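Side-chain contacts in glycosyl hyrolase, family 3 (Deinococcus radiodurans, PDB 3TEV), which probably hydrolyses O-glycosidic bonds of sugars, as other enzymes of glycoside hydrolase family 3 do: residues M23-G28 against E297-T302; V133-V138 against P143-R148; D185-S190 against L194-K199. All blocks are in the same frame, centred on the assembly; numbering follows the deposited sequence.

Interaction 1: residues M23-G28 against E297-T302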
loop_
_atom_site.group_PDB
_atom_site.type_symbol
_atom_site.label_atom_id
_atom_site.label_comp_id
_atom_site.label_asym_id
_atom_site.label_seq_id
_atom_site.Cartn_x
_atom_site.Cartn_y
_atom_site.Cartn_z
HETATM N N MSE A 23 -3.244 -1.974 9.082
HETATM C CA MSE A 23 -3.283 -0.545 8.854
HETATM C C MSE A 23 -4.770 -0.197 8.830
HETATM O O MSE A 23 -5.549 -0.751 8.024
HETATM C CB MSE A 23 -2.623 -0.178 7.518
HETATM C CG MSE A 23 -2.710 1.310 7.158
HETATM SE SE MSE A 23 -1.693 1.751 5.538
HETATM C CE MSE A 23 -0.045 2.415 6.313
ATOM N N ILE A 24 -5.166 0.712 9.707
ATOM C CA ILE A 24 -6.572 1.050 9.848
ATOM C C ILE A 24 -6.827 2.509 9.516
ATOM O O ILE A 24 -5.891 3.310 9.459
ATOM C CB ILE A 24 -7.060 0.790 11.276
ATOM C CG1 ILE A 24 -6.347 1.729 12.245
ATOM C CG2 ILE A 24 -6.866 -0.674 11.662
ATOM C CD1 ILE A 24 -7.003 1.760 13.651
ATOM N N ASP A 25 -8.095 2.851 9.322
ATOM C CA ASP A 25 -8.486 4.244 9.154
ATOM C C ASP A 25 -9.090 4.794 10.436
ATOM O O ASP A 25 -9.485 4.032 11.330
ATOM C CB ASP A 25 -9.421 4.441 7.934
ATOM C CG ASP A 25 -10.716 3.610 8.004
ATOM O OD1 ASP A 25 -10.748 2.506 8.601
ATOM O OD2 ASP A 25 -11.725 4.067 7.428
ATOM N N LEU A 26 -9.151 6.121 10.506
ATOM C CA LEU A 26 -9.635 6.853 11.671
ATOM C C LEU A 26 -10.878 7.654 11.293
ATOM O O LEU A 26 -11.051 8.017 10.135
ATOM C CB LEU A 26 -8.540 7.798 12.162
ATOM C CG LEU A 26 -7.192 7.122 12.412
ATOM C CD1 LEU A 26 -6.088 8.153 12.570
ATOM C CD2 LEU A 26 -7.273 6.164 13.614
ATOM N N PRO A 27 -11.754 7.928 12.277
ATOM C CA PRO A 27 -13.046 8.561 11.961
ATOM C C PRO A 27 -12.993 10.031 11.504
ATOM O O PRO A 27 -13.767 10.421 10.628
ATOM C CB PRO A 27 -13.845 8.428 13.265
ATOM C CG PRO A 27 -12.848 8.108 14.336
ATOM C CD PRO A 27 -11.668 7.463 13.678
ATOM N N GLY A 28 -12.107 10.838 12.078
ATOM C CA GLY A 28 -12.103 12.264 11.773
ATOM C C GLY A 28 -10.783 13.016 11.861
ATOM O O GLY A 28 -9.721 12.411 11.910
ATOM N N GLU A 297 -16.191 -2.166 14.273
ATOM C CA GLU A 297 -16.631 -3.559 14.254
ATOM C C GLU A 297 -15.957 -4.415 13.186
ATOM O O GLU A 297 -15.568 -5.559 13.475
ATOM C CB GLU A 297 -18.152 -3.674 14.101
ATOM C CG GLU A 297 -18.961 -3.135 15.298
ATOM C CD GLU A 297 -19.298 -1.630 15.216
ATOM O OE1 GLU A 297 -18.750 -0.876 14.368
ATOM O OE2 GLU A 297 -20.140 -1.204 16.031
ATOM N N VAL A 298 -15.810 -3.906 11.962
ATOM C CA VAL A 298 -15.072 -4.705 10.978
ATOM C C VAL A 298 -13.584 -4.789 11.284
ATOM O O VAL A 298 -12.967 -5.812 11.020
ATOM C CB VAL A 298 -15.364 -4.370 9.467
ATOM C CG1 VAL A 298 -16.848 -4.239 9.241
ATOM C CG2 VAL A 298 -14.606 -3.132 8.963
ATOM N N GLN A 299 -13.011 -3.730 11.846
ATOM C CA GLN A 299 -11.599 -3.754 12.249
ATOM C C GLN A 299 -11.393 -4.811 13.342
ATOM O O GLN A 299 -10.434 -5.601 13.284
ATOM C CB GLN A 299 -11.105 -2.373 12.709
ATOM C CG GLN A 299 -11.069 -1.302 11.598
ATOM C CD GLN A 299 -10.662 0.079 12.102
ATOM O OE1 GLN A 299 -10.332 0.245 13.272
ATOM N NE2 GLN A 299 -10.668 1.068 11.224
ATOM N N GLN A 300 -12.322 -4.833 14.305
ATOM C CA GLN A 300 -12.311 -5.789 15.405
ATOM C C GLN A 300 -12.422 -7.226 14.906
ATOM O O GLN A 300 -11.712 -8.115 15.400
ATOM C CB GLN A 300 -13.401 -5.469 16.445
ATOM C CG GLN A 300 -13.049 -4.251 17.314
ATOM C CD GLN A 300 -14.158 -3.820 18.284
ATOM O OE1 GLN A 300 -15.361 -3.960 17.998
ATOM N NE2 GLN A 300 -13.754 -3.275 19.439
ATOM N N ALA A 301 -13.260 -7.448 13.899
ATOM C CA ALA A 301 -13.397 -8.784 13.342
ATOM C C ALA A 301 -12.115 -9.223 12.638
ATOM O O ALA A 301 -11.768 -10.413 12.668
ATOM C CB ALA A 301 -14.623 -8.876 12.392
ATOM N N THR A 302 -11.407 -8.275 12.019
ATOM C CA THR A 302 -10.143 -8.583 11.377
ATOM C C THR A 302 -9.064 -8.917 12.415
ATOM O O THR A 302 -8.385 -9.941 12.296
ATOM C CB THR A 302 -9.691 -7.443 10.441
ATOM O OG1 THR A 302 -10.736 -7.169 9.496
ATOM C CG2 THR A 302 -8.446 -7.825 9.685
#
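Gln299 reaches from its helix across to Ile24 and Asp25, laying its terminal amide against the first and giving its N-H to the second. The chain leaves with CG beside the backbone N and runs straight on (chi2 176°), which carries the amide the full length of the side chain. Ile24 crosses it at about a right angle. CB of Ile24 lies 3.6 Å from Gln299 NE2, CG2 comes to 3.9 Å from Gln299 CD, and CD1, on the branch wedged between the backbone N and carbonyl carbon, stops 3.7 Å from Gln299 OE1. Two oxygens of Asp25 share NE2: the backbone O of Asp25, 3.2 Å from Gln299 NE2, takes a fairly straight bond (158° at the hydrogen) near the amide plane, whereas Asp25 OD1, 3.0 Å from the same nitrogen, takes a strongly bent, weak one. The carboxylate and amide planes stand 57° apart. Asp25 OD1 also accepts from the backbone N of Gly294, and OD2 pairs with Lys52. The contact joins strand 22-24 of the parallel barrel sheet, and the residues that follow it, to helix 296-309, which follows the neighbouring strand 290-291. Contacts with Ile24 carbons and one fairly straight main-chain bond should limit rotation of this buried amide, while the weak bond adds little and the carboxylate relies mainly on Gly294 and Lys52.

Interaction 2: residues V133-V138 against P143-R148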
loop_
_atom_site.group_PDB
_atom_site.type_symbol
_atom_site.label_atom_id
_atom_site.label_comp_id
_atom_site.label_asym_id
_atom_site.label_seq_id
_atom_site.Cartn_x
_atom_site.Cartn_y
_atom_site.Cartn_z
ATOM N N VAL A 133 1.646 5.644 -8.781
ATOM C CA VAL A 133 0.915 4.716 -9.603
ATOM C C VAL A 133 1.903 4.262 -10.687
ATOM O O VAL A 133 2.484 5.096 -11.373
ATOM C CB VAL A 133 -0.296 5.442 -10.236
ATOM C CG1 VAL A 133 -0.883 4.646 -11.418
ATOM C CG2 VAL A 133 -1.352 5.737 -9.167
ATOM N N LEU A 134 2.121 2.953 -10.803
ATOM C CA LEU A 134 2.937 2.399 -11.886
ATOM C C LEU A 134 2.062 1.604 -12.840
ATOM O O LEU A 134 2.565 0.871 -13.692
ATOM C CB LEU A 134 4.063 1.503 -11.353
ATOM C CG LEU A 134 5.091 2.083 -10.374
ATOM C CD1 LEU A 134 6.128 1.029 -9.915
ATOM C CD2 LEU A 134 5.775 3.289 -10.983
ATOM N N ASP A 135 0.747 1.725 -12.671
ATOM C CA ASP A 135 -0.211 1.171 -13.626
ATOM C C ASP A 135 0.026 1.850 -14.976
ATOM O O ASP A 135 0.400 3.021 -15.031
ATOM C CB ASP A 135 -1.661 1.397 -13.157
ATOM C CG ASP A 135 -1.913 0.891 -11.730
ATOM O OD1 ASP A 135 -1.399 -0.185 -11.346
ATOM O OD2 ASP A 135 -2.649 1.572 -10.986
ATOM N N ILE A 136 -0.181 1.094 -16.052
ATOM C CA ILE A 136 -0.020 1.595 -17.409
ATOM C C ILE A 136 -1.376 1.735 -18.081
ATOM O O ILE A 136 -2.108 0.756 -18.240
ATOM C CB ILE A 136 0.845 0.638 -18.266
ATOM C CG1 ILE A 136 2.195 0.391 -17.604
ATOM C CG2 ILE A 136 1.017 1.194 -19.700
ATOM C CD1 ILE A 136 2.951 -0.754 -18.209
ATOM N N ASN A 137 -1.694 2.956 -18.488
ATOM C CA ASN A 137 -2.897 3.242 -19.276
ATOM C C ASN A 137 -2.720 2.792 -20.748
ATOM O O ASN A 137 -2.671 3.620 -21.660
ATOM C CB ASN A 137 -3.223 4.745 -19.174
ATOM C CG ASN A 137 -4.530 5.125 -19.862
ATOM O OD1 ASN A 137 -4.559 6.025 -20.720
ATOM N ND2 ASN A 137 -5.621 4.447 -19.493
ATOM N N VAL A 138 -2.636 1.475 -20.967
ATOM C CA VAL A 138 -2.208 0.910 -22.267
ATOM C C VAL A 138 -3.327 0.833 -23.299
ATOM O O VAL A 138 -3.090 1.030 -24.487
ATOM C CB VAL A 138 -1.504 -0.492 -22.109
ATOM C CG1 VAL A 138 -2.466 -1.556 -21.563
ATOM C CG2 VAL A 138 -0.860 -0.953 -23.432
ATOM N N PRO A 143 -9.840 3.004 -20.231
ATOM C CA PRO A 143 -9.063 3.796 -19.271
ATOM C C PRO A 143 -9.518 3.560 -17.817
ATOM O O PRO A 143 -10.313 4.338 -17.279
ATOM C CB PRO A 143 -9.315 5.244 -19.721
ATOM C CG PRO A 143 -10.653 5.215 -20.441
ATOM C CD PRO A 143 -10.963 3.779 -20.806
ATOM N N VAL A 144 -9.027 2.481 -17.206
ATOM C CA VAL A 144 -9.354 2.151 -15.809
ATOM C C VAL A 144 -8.702 3.170 -14.862
ATOM O O VAL A 144 -9.312 3.609 -13.875
ATOM C CB VAL A 144 -8.905 0.696 -15.415
ATOM C CG1 VAL A 144 -9.271 0.377 -13.958
ATOM C CG2 VAL A 144 -9.512 -0.349 -16.351
ATOM N N ILE A 145 -7.464 3.544 -15.191
ATOM C CA ILE A 145 -6.652 4.419 -14.352
ATOM C C ILE A 145 -6.680 5.862 -14.871
ATOM O O ILE A 145 -6.893 6.800 -14.091
ATOM C CB ILE A 145 -5.210 3.840 -14.178
ATOM C CG1 ILE A 145 -5.256 2.449 -13.503
ATOM C CG2 ILE A 145 -4.288 4.812 -13.421
ATOM C CD1 ILE A 145 -6.076 2.345 -12.160
ATOM N N GLY A 146 -6.488 6.026 -16.181
ATOM C CA GLY A 146 -6.653 7.327 -16.855
ATOM C C GLY A 146 -5.620 8.382 -16.492
ATOM O O GLY A 146 -4.421 8.174 -16.693
ATOM N N ASP A 147 -6.106 9.512 -15.961
ATOM C CA ASP A 147 -5.283 10.652 -15.490
ATOM C C ASP A 147 -4.133 10.278 -14.554
ATOM O O ASP A 147 -3.075 10.922 -14.551
ATOM C CB ASP A 147 -6.163 11.635 -14.711
ATOM C CG ASP A 147 -7.151 12.343 -15.580
ATOM O OD1 ASP A 147 -6.822 12.619 -16.758
ATOM O OD2 ASP A 147 -8.261 12.635 -15.074
ATOM N N ARG A 148 -4.375 9.254 -13.745
ATOM C CA ARG A 148 -3.523 8.914 -12.616
ATOM C C ARG A 148 -2.275 8.109 -13.001
ATOM O O ARG A 148 -1.381 7.934 -12.177
ATOM C CB ARG A 148 -4.346 8.187 -11.547
ATOM C CG ARG A 148 -5.617 8.931 -11.104
ATOM C CD ARG A 148 -6.537 8.009 -10.306
ATOM N NE ARG A 148 -5.766 7.233 -9.330
ATOM C CZ ARG A 148 -6.163 6.106 -8.739
ATOM N NH1 ARG A 148 -5.352 5.503 -7.875
ATOM N NH2 ARG A 148 -7.354 5.580 -9.008
HETATM O O HOH W 1 -5.850 2.765 -17.524
#
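The Arg148 guanidinium is met obliquely by Val133, whose CG2 comes to 4.2 Å from Arg148 NH1, while the side chain of Arg148 also touches His179. The Asn137 amide places ND2 3.5 Å from Pro143 CA, and the Asp135 carboxylate lays OD2 against Ile145, 3.7 Å from Ile145 CD1. Asn137 CG stands opposite the backbone N (chi1 -175°), and from there ND2 donates to water 1 at 2.6 Å. That water also accepts from Ile145 N at 2.9 Å, bridging an amide of one segment to the backbone of the other. Both segments belong to the long loop between strand 128-129 and helix 154-169, a beta-alpha loop at the C-terminal end of the barrel strands, the side where TIM-barrel enzymes place their active sites; Asn137 is the centre of an inverse gamma turn in it. Ile145 divides its branches: CG1 crosses Asp135 at about a right angle, and CG2 passes Val133 in the opposite direction, 4.0 Å from Val133 CG1. Val133 CB also packs closely on the backbone of Arg148, 3.3 Å from Arg148 O. The polar ends of Asp135 are held from strand 174-180 and the loop beyond it, OD2 by His179 ND1 and OD1 by His183 N.

Interaction 3: residues D185-S190 against L194-K199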
loop_
_atom_site.group_PDB
_atom_site.type_symbol
_atom_site.label_atom_id
_atom_site.label_comp_id
_atom_site.label_asym_id
_atom_site.label_seq_id
_atom_site.Cartn_x
_atom_site.Cartn_y
_atom_site.Cartn_z
ATOM N N ASP A 185 -5.163 -2.457 -17.281
ATOM C CA ASP A 185 -5.994 -2.995 -18.363
ATOM C C ASP A 185 -6.854 -4.199 -17.955
ATOM O O ASP A 185 -6.826 -5.258 -18.584
ATOM C CB ASP A 185 -5.113 -3.308 -19.573
ATOM C CG ASP A 185 -5.915 -3.634 -20.820
ATOM O OD1 ASP A 185 -7.041 -3.110 -21.003
ATOM O OD2 ASP A 185 -5.407 -4.435 -21.622
ATOM N N THR A 186 -7.640 -3.997 -16.901
ATOM C CA THR A 186 -8.423 -5.064 -16.255
ATOM C C THR A 186 -9.833 -5.137 -16.837
ATOM O O THR A 186 -10.331 -4.127 -17.331
ATOM C CB THR A 186 -8.482 -4.842 -14.721
ATOM O OG1 THR A 186 -9.047 -3.557 -14.426
ATOM C CG2 THR A 186 -7.094 -4.873 -14.131
ATOM N N HIS A 187 -10.442 -6.327 -16.825
ATOM C CA HIS A 187 -11.857 -6.492 -17.219
ATOM C C HIS A 187 -12.712 -7.122 -16.110
ATOM O O HIS A 187 -12.352 -8.164 -15.546
ATOM C CB HIS A 187 -12.034 -7.202 -18.587
ATOM C CG HIS A 187 -11.665 -8.663 -18.605
ATOM N ND1 HIS A 187 -10.464 -9.128 -19.110
ATOM C CD2 HIS A 187 -12.360 -9.768 -18.230
ATOM C CE1 HIS A 187 -10.422 -10.447 -19.015
ATOM N NE2 HIS A 187 -11.561 -10.861 -18.487
ATOM N N GLN A 188 -13.819 -6.448 -15.779
ATOM C CA GLN A 188 -14.778 -6.910 -14.771
ATOM C C GLN A 188 -16.026 -7.466 -15.422
ATOM O O GLN A 188 -16.713 -6.775 -16.167
ATOM C CB GLN A 188 -15.221 -5.771 -13.852
ATOM C CG GLN A 188 -14.284 -5.425 -12.744
ATOM C CD GLN A 188 -14.986 -4.726 -11.595
ATOM O OE1 GLN A 188 -15.472 -5.368 -10.654
ATOM N NE2 GLN A 188 -15.025 -3.399 -11.651
ATOM N N ASP A 189 -16.339 -8.707 -15.094
ATOM C CA ASP A 189 -17.532 -9.377 -15.590
ATOM C C ASP A 189 -18.843 -8.771 -14.989
ATOM O O ASP A 189 -19.872 -8.708 -15.657
ATOM C CB ASP A 189 -17.361 -10.877 -15.311
ATOM C CG ASP A 189 -18.635 -11.657 -15.472
ATOM O OD1 ASP A 189 -18.925 -12.093 -16.610
ATOM O OD2 ASP A 189 -19.332 -11.854 -14.444
ATOM N N SER A 190 -18.791 -8.333 -13.732
ATOM C CA SER A 190 -19.864 -7.554 -13.101
ATOM C C SER A 190 -19.246 -6.765 -11.940
ATOM O O SER A 190 -18.071 -6.968 -11.623
ATOM C CB SER A 190 -20.994 -8.460 -12.589
ATOM O OG SER A 190 -20.677 -9.017 -11.326
ATOM N N LEU A 194 -14.311 -10.179 -9.225
ATOM C CA LEU A 194 -12.953 -9.655 -9.210
ATOM C C LEU A 194 -12.538 -9.308 -10.634
ATOM O O LEU A 194 -12.816 -10.061 -11.551
ATOM C CB LEU A 194 -11.972 -10.676 -8.623
ATOM C CG LEU A 194 -12.152 -10.979 -7.131
ATOM C CD1 LEU A 194 -11.274 -12.156 -6.720
ATOM C CD2 LEU A 194 -11.846 -9.741 -6.261
ATOM N N PRO A 195 -11.890 -8.154 -10.830
ATOM C CA PRO A 195 -11.383 -7.888 -12.167
ATOM C C PRO A 195 -10.329 -8.915 -12.555
ATOM O O PRO A 195 -9.628 -9.434 -11.679
ATOM C CB PRO A 195 -10.758 -6.491 -12.053
ATOM C CG PRO A 195 -10.844 -6.098 -10.613
ATOM C CD PRO A 195 -11.788 -6.993 -9.926
ATOM N N ARG A 196 -10.244 -9.217 -13.851
ATOM C CA ARG A 196 -9.282 -10.176 -14.387
ATOM C C ARG A 196 -8.370 -9.539 -15.432
ATOM O O ARG A 196 -8.745 -8.576 -16.099
ATOM C CB ARG A 196 -9.987 -11.374 -15.037
ATOM C CG ARG A 196 -10.918 -12.149 -14.144
ATOM C CD ARG A 196 -11.433 -13.415 -14.842
ATOM N NE ARG A 196 -10.449 -14.505 -14.845
ATOM C CZ ARG A 196 -10.304 -15.400 -13.857
ATOM N NH1 ARG A 196 -11.081 -15.343 -12.771
ATOM N NH2 ARG A 196 -9.377 -16.357 -13.953
ATOM N N VAL A 197 -7.175 -10.098 -15.574
ATOM C CA VAL A 197 -6.293 -9.795 -16.681
ATOM C C VAL A 197 -5.966 -11.133 -17.320
ATOM O O VAL A 197 -5.470 -12.034 -16.656
ATOM C CB VAL A 197 -5.018 -9.075 -16.210
ATOM C CG1 VAL A 197 -3.990 -8.945 -17.350
ATOM C CG2 VAL A 197 -5.365 -7.711 -15.654
ATOM N N SER A 198 -6.264 -11.274 -18.602
ATOM C CA SER A 198 -6.091 -12.568 -19.252
ATOM C C SER A 198 -4.890 -12.626 -20.218
ATOM O O SER A 198 -4.731 -13.602 -20.956
ATOM C CB SER A 198 -7.369 -12.934 -19.993
ATOM O OG SER A 198 -7.510 -12.031 -21.077
ATOM N N LYS A 199 -4.063 -11.581 -20.213
ATOM C CA LYS A 199 -2.835 -11.519 -21.027
ATOM C C LYS A 199 -1.853 -12.619 -20.663
ATOM O O LYS A 199 -1.801 -13.064 -19.511
ATOM C CB LYS A 199 -2.131 -10.174 -20.806
ATOM C CG LYS A 199 -2.938 -8.972 -21.257
ATOM C CD LYS A 199 -2.227 -7.670 -20.937
ATOM C CE LYS A 199 -3.073 -6.498 -21.397
ATOM N NZ LYS A 199 -2.422 -5.192 -21.097
HETATM O O HOH W 2 -14.379 -10.620 -13.816
#
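His187 lays its imidazole over the backbone and CB of Arg196. Arg196 O sits 3.5 Å from the plane of the ring of His187, offset toward its rim, and Arg196 CB makes a CH-pi contact over the face, 4.2 Å from the His187 ring centroid and 27° off the normal. With CG lodged between the backbone N and the carbonyl carbon (chi1 69°), the ring is brought over Arg196. Its edge meets Ser198, where OG lies 3.9 Å from His187 CE1. The backbones of the two residues His187 and Arg196 form an antiparallel hydrogen-bonded pair: His187 N donates to Arg196 O at 2.9 Å, almost straight at 173°, and Arg196 N returns a bond to His187 O. This single bridge adds the loop after strand 174-180 to strand 196-197, whose Pro195 and Val197 bond to strand 228-229. In NagZ-type members of the family the corresponding loop carries the Asp-His dyad whose histidine acts as acid/base, and the same is probably true here. Apolar groups line the bridge: Thr186 CG2 lies 3.7 Å from Val197 CG2, and Pro195 lies side by side with both Thr186 and Gln188, its CB 3.7 Å from Gln188 CG. Water 2 joins Asp189 N to Leu194 O. Farther along, the fully extended chain of Lys199 crosses Asp185 at about a right angle and forms a salt bridge, NZ to Asp185 OD2 at 3.1 Å, a weak hydrogen bond. Replacing Asp185 with an alanine would probably leave Lys199 with Glu208 alone of its two carboxylates, Asn139 ND2 without OD1, and Asn142 with its bond to Thr186 O but not that to OD1. The guanidinium of Arg196, turned away from His187, pairs with Asp230.

In the fold
All three contacts lie in one TIM-barrel-type domain, and interactions 2 and 3 follow one another along the chain inside the long loop that interaction 1 closes. Interaction 1 ties the first strand, 22-24, to the helix after the last, 290-291, where the two strands run side by side and the barrel closes; its centre is about 29 Å from the centres of the others. Interaction 2 folds the loop after strand 128-129 on itself, and interaction 3 pairs the loop after strand 174-180 with strand 196-197; strands 128-129 and 174-180 are sheet neighbours. With about 14 Å between centres, these two touch: Val138 packs on Asp185 and Lys199, and Val144 on Thr186, forming one connected region.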